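Local coordinates for putative peptidyl-arginine deiminase family protein (Campylobacter jejuni subsp. jejuni serotype O:2, PDB 6B10) that probably hydrolyses agmatine to N-carbamoylputrescine, acting as an agmatine deiminase in polyamine biosynthesis, at residues Met23-Pro27 / Ile40-Tyr44; Asp85-Arg89 / His322-Asn327. All coordinates share one frame; numbering follows the deposited sequence.

Contact 1 of 2, residues Met23-Pro27 / Ile40-Tyr44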
loop_
_atom_site.group_PDB
_atom_site.type_symbol
_atom_site.label_atom_id
_atom_site.label_comp_id
_atom_site.label_asym_id
_atom_site.label_seq_id
_atom_site.Cartn_x
_atom_site.Cartn_y
_atom_site.Cartn_z
ATOM N N MET A 23 -0.142 5.181 -9.102
ATOM C CA MET A 23 1.130 5.828 -9.338
ATOM C C MET A 23 2.274 4.925 -8.903
ATOM O O MET A 23 2.223 4.317 -7.837
ATOM C CB MET A 23 1.168 7.144 -8.582
ATOM C CG MET A 23 -0.016 8.044 -8.910
ATOM S SD MET A 23 0.047 9.647 -8.100
ATOM C CE MET A 23 0.121 9.178 -6.376
ATOM N N LEU A 24 3.296 4.834 -9.748
ATOM C CA LEU A 24 4.476 4.023 -9.476
ATOM C C LEU A 24 5.757 4.782 -9.825
ATOM O O LEU A 24 5.767 5.656 -10.696
ATOM C CB LEU A 24 4.425 2.720 -10.281
ATOM C CG LEU A 24 3.149 1.875 -10.151
ATOM C CD1 LEU A 24 2.179 2.165 -11.283
ATOM C CD2 LEU A 24 3.463 0.382 -10.112
ATOM N N SER A 25 6.836 4.433 -9.135
ATOM C CA SER A 25 8.155 4.974 -9.422
ATOM C C SER A 25 9.021 3.873 -10.025
ATOM O O SER A 25 9.436 2.949 -9.328
ATOM C CB SER A 25 8.787 5.509 -8.144
ATOM O OG SER A 25 10.087 6.009 -8.396
ATOM N N LEU A 26 9.289 3.976 -11.325
ATOM C CA LEU A 26 10.050 2.954 -12.046
ATOM C C LEU A 26 11.436 2.684 -11.457
ATOM O O LEU A 26 12.106 3.606 -10.984
ATOM C CB LEU A 26 10.204 3.333 -13.520
ATOM C CG LEU A 26 8.938 3.289 -14.373
ATOM C CD1 LEU A 26 9.259 3.750 -15.783
ATOM C CD2 LEU A 26 8.319 1.897 -14.405
ATOM N N PRO A 27 11.858 1.406 -11.462
ATOM C CA PRO A 27 13.258 1.103 -11.183
ATOM C C PRO A 27 14.119 1.528 -12.362
ATOM O O PRO A 27 13.701 1.384 -13.507
ATOM C CB PRO A 27 13.279 -0.425 -11.027
ATOM C CG PRO A 27 11.855 -0.843 -10.894
ATOM C CD PRO A 27 11.061 0.181 -11.639
ATOM N N ILE A 40 13.005 -7.036 -12.902
ATOM C CA ILE A 40 11.972 -6.233 -12.235
ATOM C C ILE A 40 11.149 -5.406 -13.232
ATOM O O ILE A 40 9.930 -5.295 -13.092
ATOM C CB ILE A 40 12.562 -5.338 -11.114
ATOM C CG1 ILE A 40 11.451 -4.712 -10.258
ATOM C CG2 ILE A 40 13.457 -4.242 -11.677
ATOM C CD1 ILE A 40 10.652 -5.704 -9.435
ATOM N N LEU A 41 11.808 -4.852 -14.246
ATOM C CA LEU A 41 11.102 -4.086 -15.271
ATOM C C LEU A 41 10.063 -4.939 -15.990
ATOM O O LEU A 41 8.988 -4.455 -16.332
ATOM C CB LEU A 41 12.073 -3.454 -16.282
ATOM C CG LEU A 41 12.567 -2.021 -16.015
ATOM C CD1 LEU A 41 11.413 -1.062 -15.752
ATOM C CD2 LEU A 41 13.552 -1.957 -14.864
ATOM N N GLN A 42 10.376 -6.210 -16.208
ATOM C CA GLN A 42 9.416 -7.121 -16.818
ATOM C C GLN A 42 8.215 -7.364 -15.892
ATOM O O GLN A 42 7.070 -7.433 -16.352
ATOM C CB GLN A 42 10.087 -8.449 -17.187
ATOM C CG GLN A 42 9.154 -9.434 -17.866
ATOM C CD GLN A 42 8.372 -8.791 -18.998
ATOM O OE1 GLN A 42 8.961 -8.214 -19.917
ATOM N NE2 GLN A 42 7.043 -8.870 -18.932
ATOM N N SER A 43 8.490 -7.497 -14.596
ATOM C CA SER A 43 7.437 -7.586 -13.584
ATOM C C SER A 43 6.547 -6.339 -13.605
ATOM O O SER A 43 5.317 -6.448 -13.650
ATOM C CB SER A 43 8.046 -7.763 -12.195
ATOM O OG SER A 43 8.919 -8.879 -12.161
ATOM N N TYR A 44 7.180 -5.164 -13.584
ATOM C CA TYR A 44 6.467 -3.882 -13.693
ATOM C C TYR A 44 5.579 -3.819 -14.918
ATOM O O TYR A 44 4.418 -3.431 -14.821
ATOM C CB TYR A 44 7.445 -2.708 -13.734
ATOM C CG TYR A 44 7.682 -2.077 -12.393
ATOM C CD1 TYR A 44 8.555 -2.648 -11.490
ATOM C CD2 TYR A 44 7.021 -0.913 -12.025
ATOM C CE1 TYR A 44 8.777 -2.080 -10.250
ATOM C CE2 TYR A 44 7.233 -0.335 -10.788
ATOM C CZ TYR A 44 8.114 -0.923 -9.905
ATOM O OH TYR A 44 8.336 -0.365 -8.672
#

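Contact 2 of 2, residues Asp85-Arg89 / His322-Asn327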
loop_
_atom_site.group_PDB
_atom_site.type_symbol
_atom_site.label_atom_id
_atom_site.label_comp_id
_atom_site.label_asym_id
_atom_site.label_seq_id
_atom_site.Cartn_x
_atom_site.Cartn_y
_atom_site.Cartn_z
ATOM N N ASP A 85 14.410 5.591 -4.802
ATOM C CA ASP A 85 13.445 4.714 -4.143
ATOM C C ASP A 85 12.229 4.487 -5.048
ATOM O O ASP A 85 11.623 5.446 -5.533
ATOM C CB ASP A 85 13.005 5.354 -2.822
ATOM C CG ASP A 85 12.109 4.453 -1.986
ATOM O OD1 ASP A 85 11.793 3.326 -2.416
ATOM O OD2 ASP A 85 11.712 4.886 -0.886
ATOM N N THR A 86 11.891 3.220 -5.282
ATOM C CA THR A 86 10.714 2.859 -6.076
ATOM C C THR A 86 9.469 2.611 -5.208
ATOM O O THR A 86 8.355 2.510 -5.721
ATOM C CB THR A 86 10.978 1.597 -6.915
ATOM O OG1 THR A 86 11.323 0.507 -6.052
ATOM C CG2 THR A 86 12.104 1.841 -7.905
ATOM N N TRP A 87 9.659 2.508 -3.897
ATOM C CA TRP A 87 8.566 2.178 -2.996
ATOM C C TRP A 87 7.759 3.430 -2.690
ATOM O O TRP A 87 7.887 4.021 -1.626
ATOM C CB TRP A 87 9.104 1.527 -1.720
ATOM C CG TRP A 87 9.944 0.299 -1.992
ATOM C CD1 TRP A 87 11.269 0.136 -1.704
ATOM C CD2 TRP A 87 9.519 -0.920 -2.624
ATOM N NE1 TRP A 87 11.691 -1.109 -2.106
ATOM C CE2 TRP A 87 10.638 -1.777 -2.673
ATOM C CE3 TRP A 87 8.303 -1.370 -3.148
ATOM C CZ2 TRP A 87 10.578 -3.060 -3.225
ATOM C CZ3 TRP A 87 8.243 -2.647 -3.700
ATOM C CH2 TRP A 87 9.374 -3.475 -3.732
ATOM N N ILE A 88 6.926 3.825 -3.648
ATOM C CA ILE A 88 6.181 5.084 -3.557
ATOM C C ILE A 88 5.136 5.083 -2.430
ATOM O O ILE A 88 4.821 6.141 -1.888
ATOM C CB ILE A 88 5.545 5.476 -4.917
ATOM C CG1 ILE A 88 4.952 6.891 -4.854
ATOM C CG2 ILE A 88 4.474 4.488 -5.346
ATOM C CD1 ILE A 88 4.653 7.489 -6.212
ATOM N N ARG A 89 4.611 3.911 -2.072
ATOM C CA ARG A 89 3.727 3.781 -0.905
ATOM C C ARG A 89 4.366 4.366 0.371
ATOM O O ARG A 89 3.665 4.912 1.225
ATOM C CB ARG A 89 3.355 2.302 -0.695
ATOM C CG ARG A 89 2.386 1.998 0.454
ATOM C CD ARG A 89 0.933 2.348 0.168
ATOM N NE ARG A 89 0.452 1.812 -1.106
ATOM C CZ ARG A 89 -0.768 2.029 -1.598
ATOM N NH1 ARG A 89 -1.653 2.736 -0.914
ATOM N NH2 ARG A 89 -1.108 1.524 -2.777
ATOM N N HIS A 322 1.746 -3.753 -3.251
ATOM C CA HIS A 322 1.183 -2.582 -2.554
ATOM C C HIS A 322 2.261 -1.547 -2.231
ATOM O O HIS A 322 2.026 -0.353 -2.356
ATOM C CB HIS A 322 0.466 -3.005 -1.263
ATOM C CG HIS A 322 -0.415 -1.946 -0.671
ATOM N ND1 HIS A 322 -0.149 -1.352 0.544
ATOM C CD2 HIS A 322 -1.567 -1.386 -1.114
ATOM C CE1 HIS A 322 -1.091 -0.467 0.821
ATOM N NE2 HIS A 322 -1.964 -0.468 -0.171
ATOM N N CYS A 323 3.435 -2.018 -1.814
ATOM C CA CYS A 323 4.570 -1.140 -1.493
ATOM C C CYS A 323 5.061 -0.329 -2.691
ATOM O O CYS A 323 5.588 0.767 -2.530
ATOM C CB CYS A 323 5.752 -1.963 -0.949
ATOM S SG CYS A 323 5.428 -2.872 0.579
ATOM N N SER A 324 4.897 -0.873 -3.890
ATOM C CA SER A 324 5.398 -0.237 -5.109
ATOM C C SER A 324 4.434 0.755 -5.768
ATOM O O SER A 324 4.713 1.236 -6.866
ATOM C CB SER A 324 5.721 -1.312 -6.139
ATOM O OG SER A 324 4.538 -1.707 -6.795
ATOM N N CYS A 325 3.302 1.055 -5.141
ATOM C CA CYS A 325 2.336 1.935 -5.777
ATOM C C CYS A 325 1.596 2.808 -4.785
ATOM O O CYS A 325 1.643 2.586 -3.574
ATOM C CB CYS A 325 1.357 1.122 -6.624
ATOM S SG CYS A 325 0.299 -0.037 -5.716
ATOM N N GLN A 326 0.949 3.841 -5.307
ATOM C CA GLN A 326 0.114 4.708 -4.494
ATOM C C GLN A 326 -1.154 5.043 -5.271
ATOM O O GLN A 326 -1.132 5.195 -6.492
ATOM C CB GLN A 326 0.878 5.971 -4.101
ATOM C CG GLN A 326 0.116 6.937 -3.200
ATOM C CD GLN A 326 -0.336 6.309 -1.889
ATOM O OE1 GLN A 326 -1.292 5.529 -1.859
ATOM N NE2 GLN A 326 0.343 6.651 -0.800
ATOM N N ASN A 327 -2.260 5.141 -4.553
ATOM C CA ASN A 327 -3.546 5.409 -5.166
ATOM C C ASN A 327 -3.845 6.896 -5.089
ATOM O O ASN A 327 -3.549 7.540 -4.088
ATOM C CB ASN A 327 -4.646 4.604 -4.453
ATOM C CG ASN A 327 -4.259 3.152 -4.258
ATOM O OD1 ASN A 327 -3.595 2.800 -3.280
ATOM N ND2 ASN A 327 -4.648 2.305 -5.202
HETATM O O HOH W 1 7.207 1.801 -7.966
#

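Contact 1 of 2, residues Met23-Pro27 / Ile40-Tyr44
Pro27 lies on the ring of Tyr44 where helix 37-52 packs against the end of strand 19-25, the first two elements of a beta-alpha-beta unit completed by strand 56-61. The tight part is a CH-pi contact: Pro27 CD stands over one face of the ring, 3.6 Å from the Tyr44 centroid and 17° off the ring normal. Its neighbour in the pyrrolidine ring, Pro27 CG, comes down nearer the rim, 3.4 Å from Tyr44 CE1, and also meets the branch methyl Ile40 CG2 at 3.8 Å. Round the rest of the tyrosine the fit is easier. Leu26 CD2 comes in obliquely on the Pro27 side of the plane, close to Tyr44 CD2, whereas Leu24 CD2 lies on the other side, 3.9 Å from Tyr44 CE2. The loose margin is at Leu41, partly exposed on the helix, whose CD1 is 4.5 Å from Leu26 CD2. No hydrogen bond crosses between the segments, so apolar contact carries the pairing. Trp33, from the intervening loop, touches both Pro27 and Ile40, and Phe314 meets the tyrosine ring. Beside Pro27, the methyl Leu41 CD2 lies 3.6 Å from the backbone oxygen Pro27 O.

Contact 2 of 2, residues Asp85-Arg89 / His322-Asn327
Arg89, in the short, weakly bonded helix 88-91, threads its side chain into the turn that leads to strand 326-329, an edge strand of a mixed four-stranded sheet, consistent with the alpha/beta propeller of the guanidine-modifying enzyme superfamily. Arg89 CB meets two backbone oxygens, Cys323 O and Cys325 O. CG passes near His322 O, and Arg89 CD touches the imidazole at His322 CE1, 3.5 Å away. Bends at chi2 and chi3 (76° and 50°) then fold the chain so that Arg89 NE donates to His322 O at 3.0 Å, from above the carbonyl plane. CZ sits over the imidazole: the guanidinium stacks flat on His322, centres 3.5 Å apart and planes at 14°. Over the opposite face lie Gln326 CA, toward the rim, and OE1, which accepts instead from Asn327 N. At the tip, NH1 and NH2 grip one oxygen end-on, with Arg89 NH2 2.8 Å and NH1 3.1 Å from Asn327 OD1; a weak bond also runs from NH2 to Cys325 SG. His322 ND1 bonds Asp209 and NE2 bonds Glu15, which fixes the ring's rotation under the guanidinium. Earlier in the loop, Asp85 OD1 takes the Trp87 N-H in an Asx turn, and Trp87 CE3 meets Cys323 CB at 3.4 Å. One water lies within hydrogen-bonding distance of both segments, 2.6 Å from Thr86 O and 2.8 Å from Ser324 O.

Both contacts are buried, with centres about 10 Å apart, but contact 2 lies nearer the middle of the chain, about 7 Å from its centre against about 15 Å for contact 1. They share a sheet, since strands 19-25 and 326-329 run antiparallel as neighbours; Met23 N is 2.8 Å from Gln326 O, a probable hydrogen bond. Contact 1 joins a strand end to the next helix in sequence by apolar packing, its helix partly exposed at Leu41 and Ser43. Contact 2 closes a separation of 233 residues with polar and stacked groups. Tyr44 bridges them: the helix that packs on Pro27 also touches Thr86 and Ser324.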